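Local coordinates for fatty acid-binding protein 2 (Manduca sexta, PDB 1MDC) that binds fatty acids one to one in the interior of a beta-barrel and belongs to the cytosolic fatty acid-binding protein family, at residues S63-D71 with V80-G88; N109-I117 with G124-A132. One frame throughout, in Å; residues are numbered along the deposited sequence.

Contact 1: S63-D71 with V80-G88; sequences SFKSGVEFD and VKSMYTVDG. With SO4 (sulfate ion), chain B.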
ATOM      1  N   SER A  63      -6.550   1.616 -11.746  1.00 11.30           N
ATOM      2  CA  SER A  63      -5.697   2.488 -12.565  1.00 10.70           C
ATOM      3  C   SER A  63      -5.677   3.874 -11.976  1.00 19.00           C
ATOM      4  O   SER A  63      -6.654   4.315 -11.333  1.00 14.13           O
ATOM      5  CB  SER A  63      -6.200   2.707 -14.036  1.00 14.21           C
ATOM      6  OG  SER A  63      -6.315   1.450 -14.620  1.00 31.34           O
ATOM      7  N   PHE A  64      -4.566   4.568 -12.216  1.00  9.31           N
ATOM      8  CA  PHE A  64      -4.454   5.915 -11.698  1.00 14.89           C
ATOM      9  C   PHE A  64      -3.407   6.664 -12.471  1.00 11.96           C
ATOM     10  O   PHE A  64      -2.647   6.042 -13.208  1.00 12.06           O
ATOM     11  CB  PHE A  64      -3.972   5.956 -10.165  1.00  7.60           C
ATOM     12  CG  PHE A  64      -2.749   5.133  -9.901  1.00 10.79           C
ATOM     13  CD1 PHE A  64      -1.490   5.685 -10.023  1.00 15.34           C
ATOM     14  CD2 PHE A  64      -2.876   3.792  -9.510  1.00 10.58           C
ATOM     15  CE1 PHE A  64      -0.332   4.907  -9.786  1.00 13.87           C
ATOM     16  CE2 PHE A  64      -1.754   3.010  -9.292  1.00 24.59           C
ATOM     17  CZ  PHE A  64      -0.474   3.584  -9.439  1.00 14.12           C
ATOM     18  N   LYS A  65      -3.416   7.986 -12.264  1.00 10.90           N
ATOM     19  CA  LYS A  65      -2.486   8.955 -12.846  1.00 20.15           C
ATOM     20  C   LYS A  65      -1.687   9.548 -11.701  1.00 21.66           C
ATOM     21  O   LYS A  65      -2.248   9.832 -10.657  1.00 11.00           O
ATOM     22  CB  LYS A  65      -3.007  10.163 -13.633  1.00 15.60           C
ATOM     23  CG  LYS A  65      -3.988   9.685 -14.675  1.00 28.06           C
ATOM     24  CD  LYS A  65      -4.456  10.715 -15.694  1.00 47.27           C
ATOM     25  CE  LYS A  65      -5.499  10.107 -16.633  1.00 38.60           C
ATOM     26  NZ  LYS A  65      -4.997   9.737 -17.950  1.00 90.43           N
ATOM     27  N   SER A  66      -0.390   9.735 -11.905  1.00 11.30           N
ATOM     28  CA  SER A  66       0.464  10.314 -10.883  1.00  7.68           C
ATOM     29  C   SER A  66       0.036  11.739 -10.538  1.00 22.08           C
ATOM     30  O   SER A  66      -0.168  12.554 -11.417  1.00 11.95           O
ATOM     31  CB  SER A  66       1.923  10.242 -11.325  1.00 14.65           C
ATOM     32  OG  SER A  66       2.787  10.762 -10.340  1.00 13.88           O
ATOM     33  N   GLY A  67      -0.127  12.073  -9.262  1.00  8.58           N
ATOM     34  CA  GLY A  67      -0.518  13.427  -8.902  1.00  6.18           C
ATOM     35  C   GLY A  67      -2.008  13.719  -8.838  1.00 11.45           C
ATOM     36  O   GLY A  67      -2.411  14.837  -8.529  1.00 14.72           O
ATOM     37  N   VAL A  68      -2.840  12.732  -9.121  1.00  9.90           N
ATOM     38  CA  VAL A  68      -4.275  12.970  -9.099  1.00 11.57           C
ATOM     39  C   VAL A  68      -4.963  12.208  -7.984  1.00 11.28           C
ATOM     40  O   VAL A  68      -4.875  11.003  -7.873  1.00 14.14           O
ATOM     41  CB  VAL A  68      -4.871  12.575 -10.452  1.00 15.63           C
ATOM     42  CG1 VAL A  68      -6.396  12.720 -10.470  1.00 20.29           C
ATOM     43  CG2 VAL A  68      -4.231  13.449 -11.550  1.00 12.75           C
ATOM     44  N   GLU A  69      -5.668  12.924  -7.152  1.00  9.33           N
ATOM     45  CA  GLU A  69      -6.358  12.266  -6.063  1.00  7.45           C
ATOM     46  C   GLU A  69      -7.643  11.613  -6.530  1.00 13.26           C
ATOM     47  O   GLU A  69      -8.302  12.121  -7.430  1.00 12.51           O
ATOM     48  CB  GLU A  69      -6.903  13.383  -5.176  1.00 15.21           C
ATOM     49  CG  GLU A  69      -5.880  14.180  -4.383  1.00 27.45           C
ATOM     50  CD  GLU A  69      -6.499  14.833  -3.145  1.00 43.70           C
ATOM     51  OE1 GLU A  69      -7.805  14.717  -3.004  1.00 48.06           O
ATOM     52  OE2 GLU A  69      -5.840  15.434  -2.363  1.00 22.95           O
ATOM     53  N   PHE A  70      -8.022  10.498  -5.914  1.00 10.13           N
ATOM     54  CA  PHE A  70      -9.252   9.828  -6.296  1.00  8.29           C
ATOM     55  C   PHE A  70      -9.861   9.069  -5.118  1.00 10.27           C
ATOM     56  O   PHE A  70      -9.142   8.674  -4.202  1.00 10.92           O
ATOM     57  CB  PHE A  70      -8.985   8.863  -7.428  1.00  8.57           C
ATOM     58  CG  PHE A  70      -7.964   7.760  -7.194  1.00  8.35           C
ATOM     59  CD1 PHE A  70      -6.581   8.042  -7.255  1.00  7.58           C
ATOM     60  CD2 PHE A  70      -8.357   6.439  -6.965  1.00  8.90           C
ATOM     61  CE1 PHE A  70      -5.662   7.018  -7.069  1.00  8.90           C
ATOM     62  CE2 PHE A  70      -7.437   5.409  -6.776  1.00  8.84           C
ATOM     63  CZ  PHE A  70      -6.062   5.700  -6.847  1.00  7.10           C
ATOM     64  N   ASP A  71     -11.185   8.871  -5.154  1.00  8.60           N
ATOM     65  CA  ASP A  71     -11.894   8.145  -4.125  1.00 12.44           C
ATOM     66  C   ASP A  71     -11.480   6.698  -4.298  1.00 12.18           C
ATOM     67  O   ASP A  71     -11.412   6.169  -5.412  1.00  8.24           O
ATOM     68  CB  ASP A  71     -13.399   8.283  -4.302  1.00  9.52           C
ATOM     69  CG  ASP A  71     -13.875   9.681  -4.161  1.00 15.32           C
ATOM     70  OD1 ASP A  71     -13.368  10.360  -3.181  1.00 15.47           O
ATOM     71  OD2 ASP A  71     -14.671  10.127  -4.902  1.00 23.86           O
ATOM     72  N   VAL A  80     -11.102   5.745   1.440  1.00  7.18           N
ATOM     73  CA  VAL A  80     -10.149   6.837   1.581  1.00  6.06           C
ATOM     74  C   VAL A  80     -10.048   7.654   0.291  1.00 10.61           C
ATOM     75  O   VAL A  80     -10.683   7.353  -0.716  1.00 10.55           O
ATOM     76  CB  VAL A  80      -8.723   6.233   1.828  1.00 20.66           C
ATOM     77  CG1 VAL A  80      -8.749   5.352   3.100  1.00 17.78           C
ATOM     78  CG2 VAL A  80      -8.250   5.378   0.602  1.00  9.38           C
ATOM     79  N   LYS A  81      -9.243   8.697   0.337  1.00  7.83           N
ATOM     80  CA  LYS A  81      -8.972   9.529  -0.805  1.00 11.15           C
ATOM     81  C   LYS A  81      -7.500   9.100  -1.045  1.00 17.81           C
ATOM     82  O   LYS A  81      -6.676   9.230  -0.131  1.00  9.22           O
ATOM     83  CB  LYS A  81      -8.989  10.999  -0.549  1.00 12.99           C
ATOM     84  CG  LYS A  81      -8.912  11.737  -1.833  1.00 20.39           C
ATOM     85  CD  LYS A  81     -10.271  11.759  -2.491  1.00 30.26           C
ATOM     86  CE  LYS A  81     -10.817  13.159  -2.578  1.00 42.64           C
ATOM     87  NZ  LYS A  81     -12.246  13.157  -2.806  1.00 25.20           N
ATOM     88  N   SER A  82      -7.124   8.555  -2.213  1.00 10.86           N
ATOM     89  CA  SER A  82      -5.718   8.147  -2.398  1.00 12.33           C
ATOM     90  C   SER A  82      -5.041   9.060  -3.408  1.00  8.50           C
ATOM     91  O   SER A  82      -5.707   9.648  -4.253  1.00 10.52           O
ATOM     92  CB  SER A  82      -5.634   6.699  -3.049  1.00  9.89           C
ATOM     93  OG  SER A  82      -5.900   5.612  -2.226  1.00 13.63           O
ATOM     94  N   MET A  83      -3.731   9.172  -3.340  1.00  7.56           N
ATOM     95  CA  MET A  83      -2.996   9.974  -4.290  1.00  8.53           C
ATOM     96  C   MET A  83      -1.643   9.309  -4.462  1.00 12.13           C
ATOM     97  O   MET A  83      -0.903   9.181  -3.489  1.00 14.09           O
ATOM     98  CB  MET A  83      -2.838  11.482  -3.957  1.00  8.92           C
ATOM     99  CG  MET A  83      -2.400  12.304  -5.150  1.00 31.46           C
ATOM    100  SD  MET A  83      -0.661  12.610  -4.955  1.00 26.76           S
ATOM    101  CE  MET A  83      -0.724  14.191  -4.199  1.00 36.09           C
ATOM    102  N   TYR A  84      -1.299   8.857  -5.662  1.00  8.89           N
ATOM    103  CA  TYR A  84      -0.005   8.251  -5.792  1.00  7.31           C
ATOM    104  C   TYR A  84       0.859   9.188  -6.629  1.00 14.98           C
ATOM    105  O   TYR A  84       0.357   9.833  -7.534  1.00 12.12           O
ATOM    106  CB  TYR A  84      -0.041   6.978  -6.624  1.00 11.18           C
ATOM    107  CG  TYR A  84      -0.693   5.744  -6.072  1.00 14.85           C
ATOM    108  CD1 TYR A  84      -2.095   5.662  -5.982  1.00 11.34           C
ATOM    109  CD2 TYR A  84       0.102   4.676  -5.652  1.00 11.92           C
ATOM    110  CE1 TYR A  84      -2.672   4.508  -5.497  1.00  5.33           C
ATOM    111  CE2 TYR A  84      -0.463   3.537  -5.143  1.00  9.27           C
ATOM    112  CZ  TYR A  84      -1.877   3.453  -5.083  1.00  6.23           C
ATOM    113  OH  TYR A  84      -2.456   2.295  -4.607  1.00 17.17           O
ATOM    114  N   THR A  85       2.149   9.248  -6.306  1.00 10.73           N
ATOM    115  CA  THR A  85       3.186  10.028  -6.984  1.00  9.21           C
ATOM    116  C   THR A  85       4.160   8.949  -7.442  1.00 18.87           C
ATOM    117  O   THR A  85       4.641   8.199  -6.582  1.00 15.79           O
ATOM    118  CB  THR A  85       3.967  10.933  -6.023  1.00 18.36           C
ATOM    119  OG1 THR A  85       3.044  11.950  -5.676  1.00 24.46           O
ATOM    120  CG2 THR A  85       5.072  11.548  -6.830  1.00 33.75           C
ATOM    121  N   VAL A  86       4.412   8.849  -8.767  1.00 15.24           N
ATOM    122  CA  VAL A  86       5.333   7.874  -9.373  1.00 11.41           C
ATOM    123  C   VAL A  86       6.575   8.683  -9.763  1.00 17.81           C
ATOM    124  O   VAL A  86       6.451   9.639 -10.549  1.00 13.67           O
ATOM    125  CB  VAL A  86       4.713   7.192 -10.564  1.00 13.96           C
ATOM    126  CG1 VAL A  86       5.722   6.165 -11.001  1.00 15.70           C
ATOM    127  CG2 VAL A  86       3.469   6.447 -10.076  1.00 11.99           C
ATOM    128  N   ASP A  87       7.753   8.349  -9.197  1.00  8.69           N
ATOM    129  CA  ASP A  87       8.971   9.108  -9.485  1.00 11.03           C
ATOM    130  C   ASP A  87      10.092   8.130  -9.538  1.00 15.43           C
ATOM    131  O   ASP A  87      10.755   7.824  -8.550  1.00 10.25           O
ATOM    132  CB  ASP A  87       9.161  10.234  -8.406  1.00 16.48           C
ATOM    133  CG  ASP A  87      10.266  11.282  -8.543  1.00 22.16           C
ATOM    134  OD1 ASP A  87      11.082  11.110  -9.531  1.00 16.33           O
ATOM    135  OD2 ASP A  87      10.417  12.198  -7.791  1.00 35.67           O
ATOM    136  N   GLY A  88      10.260   7.623 -10.729  1.00  9.97           N
ATOM    137  CA  GLY A  88      11.298   6.642 -10.954  1.00 13.38           C
ATOM    138  C   GLY A  88      11.014   5.315 -10.213  1.00 10.76           C
ATOM    139  O   GLY A  88      10.011   4.646 -10.417  1.00 17.74           O
TER
HETATM  140  S   SO4 B 200      -0.344   0.298  -2.343  1.00 76.87           S
HETATM  141  O1  SO4 B 200      -0.020   1.009  -3.585  1.00 56.01           O
HETATM  142  O2  SO4 B 200       0.506  -0.866  -2.210  1.00100.00           O
HETATM  143  O3  SO4 B 200      -0.091   1.148  -1.171  1.00 69.51           O
HETATM  144  O4  SO4 B 200      -1.771  -0.131  -2.386  1.00 66.10           O
HETATM  145  O   HOH W   1      -2.944   9.123  -7.988  1.00 12.01           O

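Contact 2: N109-I117 with G124-A132; sequences NGDDLVVTI and GVARRYYKA. With PLM (palmitic acid), chain C.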
ATOM      1  N   ASN A 109      13.913  -1.919  -5.819  1.00 12.81           N
ATOM      2  CA  ASN A 109      15.322  -2.128  -6.089  1.00  9.59           C
ATOM      3  C   ASN A 109      15.467  -3.577  -6.489  1.00 15.09           C
ATOM      4  O   ASN A 109      15.565  -4.488  -5.672  1.00 14.62           O
ATOM      5  CB  ASN A 109      16.267  -1.681  -4.933  1.00 21.85           C
ATOM      6  CG  ASN A 109      17.737  -2.190  -5.112  1.00 29.81           C
ATOM      7  OD1 ASN A 109      18.347  -2.171  -6.235  1.00 70.36           O
ATOM      8  ND2 ASN A 109      18.291  -2.686  -4.004  1.00 66.92           N
ATOM      9  N   GLY A 110      15.460  -3.791  -7.783  1.00 13.28           N
ATOM     10  CA  GLY A 110      15.579  -5.134  -8.257  1.00 18.69           C
ATOM     11  C   GLY A 110      14.359  -5.894  -7.813  1.00 16.14           C
ATOM     12  O   GLY A 110      13.222  -5.397  -7.890  1.00 23.32           O
ATOM     13  N   ASP A 111      14.643  -7.095  -7.341  1.00 11.76           N
ATOM     14  CA  ASP A 111      13.623  -7.978  -6.873  1.00 12.36           C
ATOM     15  C   ASP A 111      13.126  -7.633  -5.483  1.00 16.67           C
ATOM     16  O   ASP A 111      12.312  -8.352  -4.937  1.00 13.79           O
ATOM     17  CB  ASP A 111      14.073  -9.403  -6.973  1.00 12.12           C
ATOM     18  CG  ASP A 111      13.934  -9.931  -8.383  1.00 53.56           C
ATOM     19  OD1 ASP A 111      13.347  -9.182  -9.290  1.00 28.00           O
ATOM     20  OD2 ASP A 111      14.298 -11.012  -8.654  1.00 30.19           O
ATOM     21  N   ASP A 112      13.589  -6.541  -4.901  1.00 13.17           N
ATOM     22  CA  ASP A 112      13.081  -6.216  -3.583  1.00  9.82           C
ATOM     23  C   ASP A 112      12.227  -4.963  -3.608  1.00  9.07           C
ATOM     24  O   ASP A 112      12.512  -4.021  -4.360  1.00 10.40           O
ATOM     25  CB  ASP A 112      14.253  -5.874  -2.618  1.00 12.25           C
ATOM     26  CG  ASP A 112      15.209  -7.002  -2.376  1.00 15.61           C
ATOM     27  OD1 ASP A 112      14.716  -8.014  -1.764  1.00 19.53           O
ATOM     28  OD2 ASP A 112      16.326  -6.983  -2.748  1.00 28.12           O
ATOM     29  N   LEU A 113      11.178  -4.942  -2.772  1.00 11.60           N
ATOM     30  CA  LEU A 113      10.282  -3.789  -2.661  1.00  6.92           C
ATOM     31  C   LEU A 113      10.207  -3.513  -1.144  1.00 10.38           C
ATOM     32  O   LEU A 113       9.931  -4.451  -0.407  1.00 10.28           O
ATOM     33  CB  LEU A 113       8.894  -4.038  -3.287  1.00  6.08           C
ATOM     34  CG  LEU A 113       7.760  -3.134  -2.764  1.00  8.96           C
ATOM     35  CD1 LEU A 113       7.932  -1.618  -3.054  1.00 11.06           C
ATOM     36  CD2 LEU A 113       6.434  -3.594  -3.372  1.00 14.29           C
ATOM     37  N   VAL A 114      10.486  -2.286  -0.687  1.00  6.33           N
ATOM     38  CA  VAL A 114      10.427  -1.977   0.736  1.00  4.99           C
ATOM     39  C   VAL A 114       9.378  -0.927   0.880  1.00  6.17           C
ATOM     40  O   VAL A 114       9.439   0.039   0.170  1.00  8.08           O
ATOM     41  CB  VAL A 114      11.784  -1.394   1.212  1.00 16.05           C
ATOM     42  CG1 VAL A 114      11.716  -1.093   2.719  1.00 13.95           C
ATOM     43  CG2 VAL A 114      12.970  -2.378   0.949  1.00 10.34           C
ATOM     44  N   VAL A 115       8.412  -1.099   1.764  1.00  7.97           N
ATOM     45  CA  VAL A 115       7.379  -0.109   1.949  1.00  8.63           C
ATOM     46  C   VAL A 115       7.536   0.429   3.366  1.00  9.84           C
ATOM     47  O   VAL A 115       7.556  -0.352   4.304  1.00  8.91           O
ATOM     48  CB  VAL A 115       5.962  -0.739   1.840  1.00 10.79           C
ATOM     49  CG1 VAL A 115       4.896   0.365   2.041  1.00 12.71           C
ATOM     50  CG2 VAL A 115       5.691  -1.322   0.425  1.00  8.22           C
ATOM     51  N   THR A 116       7.671   1.737   3.498  1.00  9.08           N
ATOM     52  CA  THR A 116       7.837   2.369   4.786  1.00  5.92           C
ATOM     53  C   THR A 116       6.531   3.097   5.008  1.00 13.72           C
ATOM     54  O   THR A 116       6.125   3.872   4.163  1.00  8.18           O
ATOM     55  CB  THR A 116       8.965   3.369   4.705  1.00 11.36           C
ATOM     56  OG1 THR A 116      10.095   2.575   4.336  1.00 10.95           O
ATOM     57  CG2 THR A 116       9.210   3.925   6.130  1.00  9.06           C
ATOM     58  N   ILE A 117       5.890   2.849   6.140  1.00  8.88           N
ATOM     59  CA  ILE A 117       4.629   3.478   6.430  1.00  4.10           C
ATOM     60  C   ILE A 117       4.647   4.333   7.661  1.00 12.51           C
ATOM     61  O   ILE A 117       5.130   3.887   8.697  1.00 10.43           O
ATOM     62  CB  ILE A 117       3.759   2.242   6.760  1.00  5.49           C
ATOM     63  CG1 ILE A 117       3.698   1.273   5.559  1.00 10.01           C
ATOM     64  CG2 ILE A 117       2.381   2.793   7.031  1.00 11.83           C
ATOM     65  CD1 ILE A 117       2.922  -0.029   5.810  1.00 15.00           C
ATOM     66  N   GLY A 124       5.548   5.818  15.398  1.00  8.25           N
ATOM     67  CA  GLY A 124       6.352   4.689  14.986  1.00 12.84           C
ATOM     68  C   GLY A 124       6.470   4.671  13.472  1.00 16.29           C
ATOM     69  O   GLY A 124       5.862   5.489  12.807  1.00 15.84           O
ATOM     70  N   VAL A 125       7.262   3.737  12.967  1.00 11.65           N
ATOM     71  CA  VAL A 125       7.508   3.525  11.540  1.00 10.20           C
ATOM     72  C   VAL A 125       7.200   2.047  11.322  1.00 14.34           C
ATOM     73  O   VAL A 125       7.673   1.214  12.104  1.00 10.07           O
ATOM     74  CB  VAL A 125       9.024   3.668  11.201  1.00  7.21           C
ATOM     75  CG1 VAL A 125       9.175   3.356   9.668  1.00  7.74           C
ATOM     76  CG2 VAL A 125       9.430   5.121  11.448  1.00 10.21           C
ATOM     77  N   ALA A 126       6.410   1.699  10.298  1.00  7.24           N
ATOM     78  CA  ALA A 126       6.085   0.288  10.019  1.00  6.09           C
ATOM     79  C   ALA A 126       6.761  -0.042   8.698  1.00 11.43           C
ATOM     80  O   ALA A 126       6.915   0.877   7.888  1.00  7.07           O
ATOM     81  CB  ALA A 126       4.555  -0.023   9.875  1.00  7.81           C
ATOM     82  N   ARG A 127       7.155  -1.308   8.494  1.00 10.16           N
ATOM     83  CA  ARG A 127       7.810  -1.706   7.268  1.00  8.73           C
ATOM     84  C   ARG A 127       7.221  -2.976   6.737  1.00 10.61           C
ATOM     85  O   ARG A 127       6.864  -3.851   7.517  1.00  9.17           O
ATOM     86  CB  ARG A 127       9.265  -2.045   7.567  1.00  6.23           C
ATOM     87  CG  ARG A 127      10.132  -0.819   7.550  1.00 11.70           C
ATOM     88  CD  ARG A 127      10.732  -0.630   6.178  1.00  8.81           C
ATOM     89  NE  ARG A 127      11.585   0.518   6.008  1.00 10.73           N
ATOM     90  CZ  ARG A 127      12.882   0.487   6.287  1.00 14.32           C
ATOM     91  NH1 ARG A 127      13.423  -0.609   6.778  1.00 12.04           N
ATOM     92  NH2 ARG A 127      13.636   1.588   6.086  1.00 14.06           N
ATOM     93  N   ARG A 128       7.122  -3.065   5.411  1.00  6.43           N
ATOM     94  CA  ARG A 128       6.617  -4.255   4.744  1.00  4.50           C
ATOM     95  C   ARG A 128       7.662  -4.545   3.677  1.00  8.75           C
ATOM     96  O   ARG A 128       7.997  -3.669   2.900  1.00 10.32           O
ATOM     97  CB  ARG A 128       5.210  -4.225   4.178  1.00  9.06           C
ATOM     98  CG  ARG A 128       4.184  -3.751   5.251  1.00 13.58           C
ATOM     99  CD  ARG A 128       2.790  -3.838   4.655  1.00 15.01           C
ATOM    100  NE  ARG A 128       2.111  -5.108   4.947  1.00 13.49           N
ATOM    101  CZ  ARG A 128       0.931  -5.372   4.388  1.00 17.24           C
ATOM    102  NH1 ARG A 128       0.350  -4.512   3.540  1.00 13.91           N
ATOM    103  NH2 ARG A 128       0.345  -6.483   4.679  1.00 13.07           N
ATOM    104  N   TYR A 129       8.194  -5.753   3.692  1.00  8.96           N
ATOM    105  CA  TYR A 129       9.223  -6.217   2.776  1.00 12.16           C
ATOM    106  C   TYR A 129       8.620  -7.257   1.814  1.00 18.15           C
ATOM    107  O   TYR A 129       8.032  -8.273   2.224  1.00 10.69           O
ATOM    108  CB  TYR A 129      10.402  -6.858   3.560  1.00  5.98           C
ATOM    109  CG  TYR A 129      10.973  -5.923   4.587  1.00 10.40           C
ATOM    110  CD1 TYR A 129      12.002  -5.026   4.278  1.00  8.93           C
ATOM    111  CD2 TYR A 129      10.478  -5.943   5.890  1.00 12.11           C
ATOM    112  CE1 TYR A 129      12.521  -4.164   5.219  1.00 13.92           C
ATOM    113  CE2 TYR A 129      10.998  -5.079   6.859  1.00  9.44           C
ATOM    114  CZ  TYR A 129      12.007  -4.208   6.544  1.00 11.09           C
ATOM    115  OH  TYR A 129      12.505  -3.367   7.495  1.00 12.72           O
ATOM    116  N   TYR A 130       8.774  -6.993   0.515  1.00  6.70           N
ATOM    117  CA  TYR A 130       8.248  -7.896  -0.490  1.00  5.57           C
ATOM    118  C   TYR A 130       9.376  -8.315  -1.423  1.00  8.31           C
ATOM    119  O   TYR A 130      10.366  -7.613  -1.564  1.00 12.13           O
ATOM    120  CB  TYR A 130       7.235  -7.072  -1.309  1.00 11.16           C
ATOM    121  CG  TYR A 130       5.906  -6.599  -0.712  1.00  9.28           C
ATOM    122  CD1 TYR A 130       5.867  -5.548   0.186  1.00 11.01           C
ATOM    123  CD2 TYR A 130       4.716  -7.209  -1.124  1.00  9.78           C
ATOM    124  CE1 TYR A 130       4.625  -5.122   0.705  1.00 10.43           C
ATOM    125  CE2 TYR A 130       3.482  -6.788  -0.632  1.00 10.70           C
ATOM    126  CZ  TYR A 130       3.465  -5.740   0.290  1.00 14.39           C
ATOM    127  OH  TYR A 130       2.272  -5.304   0.755  1.00 13.65           O
ATOM    128  N   LYS A 131       9.204  -9.459  -2.042  1.00  8.98           N
ATOM    129  CA  LYS A 131      10.180  -9.991  -2.946  1.00 15.60           C
ATOM    130  C   LYS A 131       9.515 -10.557  -4.220  1.00 13.64           C
ATOM    131  O   LYS A 131       8.469 -11.192  -4.173  1.00 10.63           O
ATOM    132  CB  LYS A 131      10.819 -11.074  -2.077  1.00 15.68           C
ATOM    133  CG  LYS A 131      12.112 -11.620  -2.563  1.00 37.45           C
ATOM    134  CD  LYS A 131      13.291 -10.944  -1.934  1.00 47.33           C
ATOM    135  CE  LYS A 131      13.950 -11.769  -0.857  1.00 47.97           C
ATOM    136  NZ  LYS A 131      14.832 -10.964   0.004  1.00 76.11           N
ATOM    137  N   ALA A 132      10.142 -10.321  -5.375  1.00 15.77           N
ATOM    138  CA  ALA A 132       9.675 -10.804  -6.663  1.00 13.25           C
ATOM    139  C   ALA A 132      10.575 -11.992  -6.938  1.00 20.89           C
ATOM    140  O   ALA A 132      11.574 -12.200  -6.264  1.00 22.77           O
ATOM    141  CB  ALA A 132       9.811  -9.749  -7.742  1.00  8.26           C
ATOM    142  OXT ALA A 132      10.322 -12.795  -7.804  1.00 25.53           O
TER
HETATM  143  C1  PLM C 133       1.541  -1.916   0.946  1.00 20.24           C
HETATM  144  O1  PLM C 133       2.089  -1.749  -0.158  1.00 29.75           O
HETATM  145  O2  PLM C 133       1.801  -2.874   1.691  1.00 19.87           O
HETATM  146  C2  PLM C 133       0.428  -0.959   1.429  1.00 54.71           C
HETATM  147  C3  PLM C 133      -0.144  -1.223   2.841  1.00 36.62           C
HETATM  148  C4  PLM C 133      -1.490  -2.000   2.771  1.00 34.50           C
HETATM  149  C5  PLM C 133      -2.718  -1.093   2.991  1.00 31.60           C
HETATM  150  C6  PLM C 133      -3.380  -1.342   4.357  1.00 30.18           C
HETATM  151  C7  PLM C 133      -4.238  -0.129   4.692  1.00 28.67           C
HETATM  152  C8  PLM C 133      -5.226  -0.315   5.833  1.00 21.37           C
HETATM  153  C9  PLM C 133      -5.033   0.920   6.715  1.00 36.65           C
HETATM  154  CA  PLM C 133      -6.217   1.898   6.744  1.00 29.79           C
HETATM  155  CB  PLM C 133      -5.743   3.304   6.344  1.00 43.59           C
HETATM  156  CC  PLM C 133      -6.689   4.431   6.836  1.00 25.74           C
HETATM  157  CD  PLM C 133      -6.222   5.839   6.344  1.00 22.53           C
HETATM  158  CE  PLM C 133      -5.849   6.777   7.488  1.00 32.01           C
HETATM  159  CF  PLM C 133      -4.668   6.174   8.248  1.00 29.45           C
HETATM  160  CG  PLM C 133      -4.159   7.044   9.426  1.00 25.04           C
HETATM  161  O   HOH W   2      12.643  -7.616   0.162  1.00 17.64           O

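Contact 1: S63-D71 with V80-G88
The beta hairpin of strands 70-74 and 78-87, together with the link that leads into it from strand 60-64, makes up this part of the fatty acid-binding barrel, with Phe70 facing Ser82 across it. These two form an antiparallel hydrogen-bonded pair: Phe70 N donates to Ser82 O at 3.0 Å and Ser82 N to Phe70 O at 2.8 Å. One residue further, Asp71 and Lys81 are a non-hydrogen-bonded pair whose side chains join in a salt bridge, NZ to OD1. The lysine chain bends at its second and third torsions and passes Glu69, whose OE1 touches Lys81 CG.

Toward the other end the regular pairing gives way to a type II turn, Lys65 to Val68. Gly67 N reaches Tyr84 O at 2.9 Å, and Ser66 OG, swung opposite its own N (chi1 -178°), receives Val86 N at 3.0 Å. Between these bonds and the strand pair sits a water that accepts from Tyr84 N at 2.9 Å and lies within donating distance of both Lys65 O and Val68 O.

The aromatic side chains meet on the same side as Ser82. Phe64 and Tyr84 stack face to face, centroids 4.1 Å apart and planes at 8°, while Phe70 CZ comes to the edge of the tyrosine ring, 3.8 Å from CE1. Ser82 CB lies over the Phe70 face as a CH-pi contact; its OG is engaged by Asp72 and His93. His93 also stacks on Tyr84 and, with Lys106, binds the sulfate that Tyr84 OH approaches. The water thus supplies polar partners where direct backbone pairing lapses, and the stack ties strand 60-64 to strand 78-87 through side chains.

Contact 2: N109-I117 with G124-A132
Backbone bonds join Leu113 to Tyr130, Val115 to Arg128 and Ile117 to Ala126, each pair bonded in both directions; Ile117 N runs to Ala126 O at 2.8 Å. Beyond the strand, Ala132 N donates to Asp111 O.

Among polar side chains, Arg127 NE donates to Thr116 OG1 at 3.0 Å, and its NH1 to Tyr129 OH at 3.0 Å; both oxygens lie at the guanidinium edge, in its plane, so two bonds restrict its rotation. Tyr129 OH also bonds Glu14 of the adjoining strand. Asp112 and Lys131 lie side by side, joined by a weak salt bridge, and a water links Asp112 OD1 to Tyr130 O.

This is the antiparallel hairpin of strands 112-119 and 122-131; over 112-117 and 124-131 the axes approach to 4.7 Å and run at 159°. Its face bearing Val115, Arg128 and Tyr130 lines the barrel interior. There the palmitate carboxylate oxygen O2 takes Tyr130 OH at 2.6 Å and Arg128 NH1 at 2.9 Å, and Gln40 NE2 also hydrogen-bonds the ligand. The Val115 CG2 methyl lies beside the other carboxylate oxygen, O1.

Apolar packing frames that grip. Val115 CG2 approaches Tyr130 CE1, while Ile117 CD1 touches Arg128 CG at 4.0 Å. On the opposite face, Val114 CG1 lies over one face of the Arg127 guanidinium, 3.7 Å from Arg127 NE.

How the contacts relate
From the N terminus, the chain passes strand 8-14, two helices and the strands from 39 to 64 before contact 1 brings 63-71 against 80-88, closing a loop of eight residues. Strands 90-97 and 100-109 follow, then contact 2 closes a six-residue loop between 109-117 and 124-132. The two are in series, neither nested nor crossed, with centres about 19 Å apart and nearest atoms about 9 Å apart. Both belong to one antiparallel sheet: contact 1 pairs one outermost strand, 70-74, with 78-87 and reaches the other, 60-64, at the far end of the strand order, while contact 2 pairs 112-119 with 122-131, which adjoins strand 8-14.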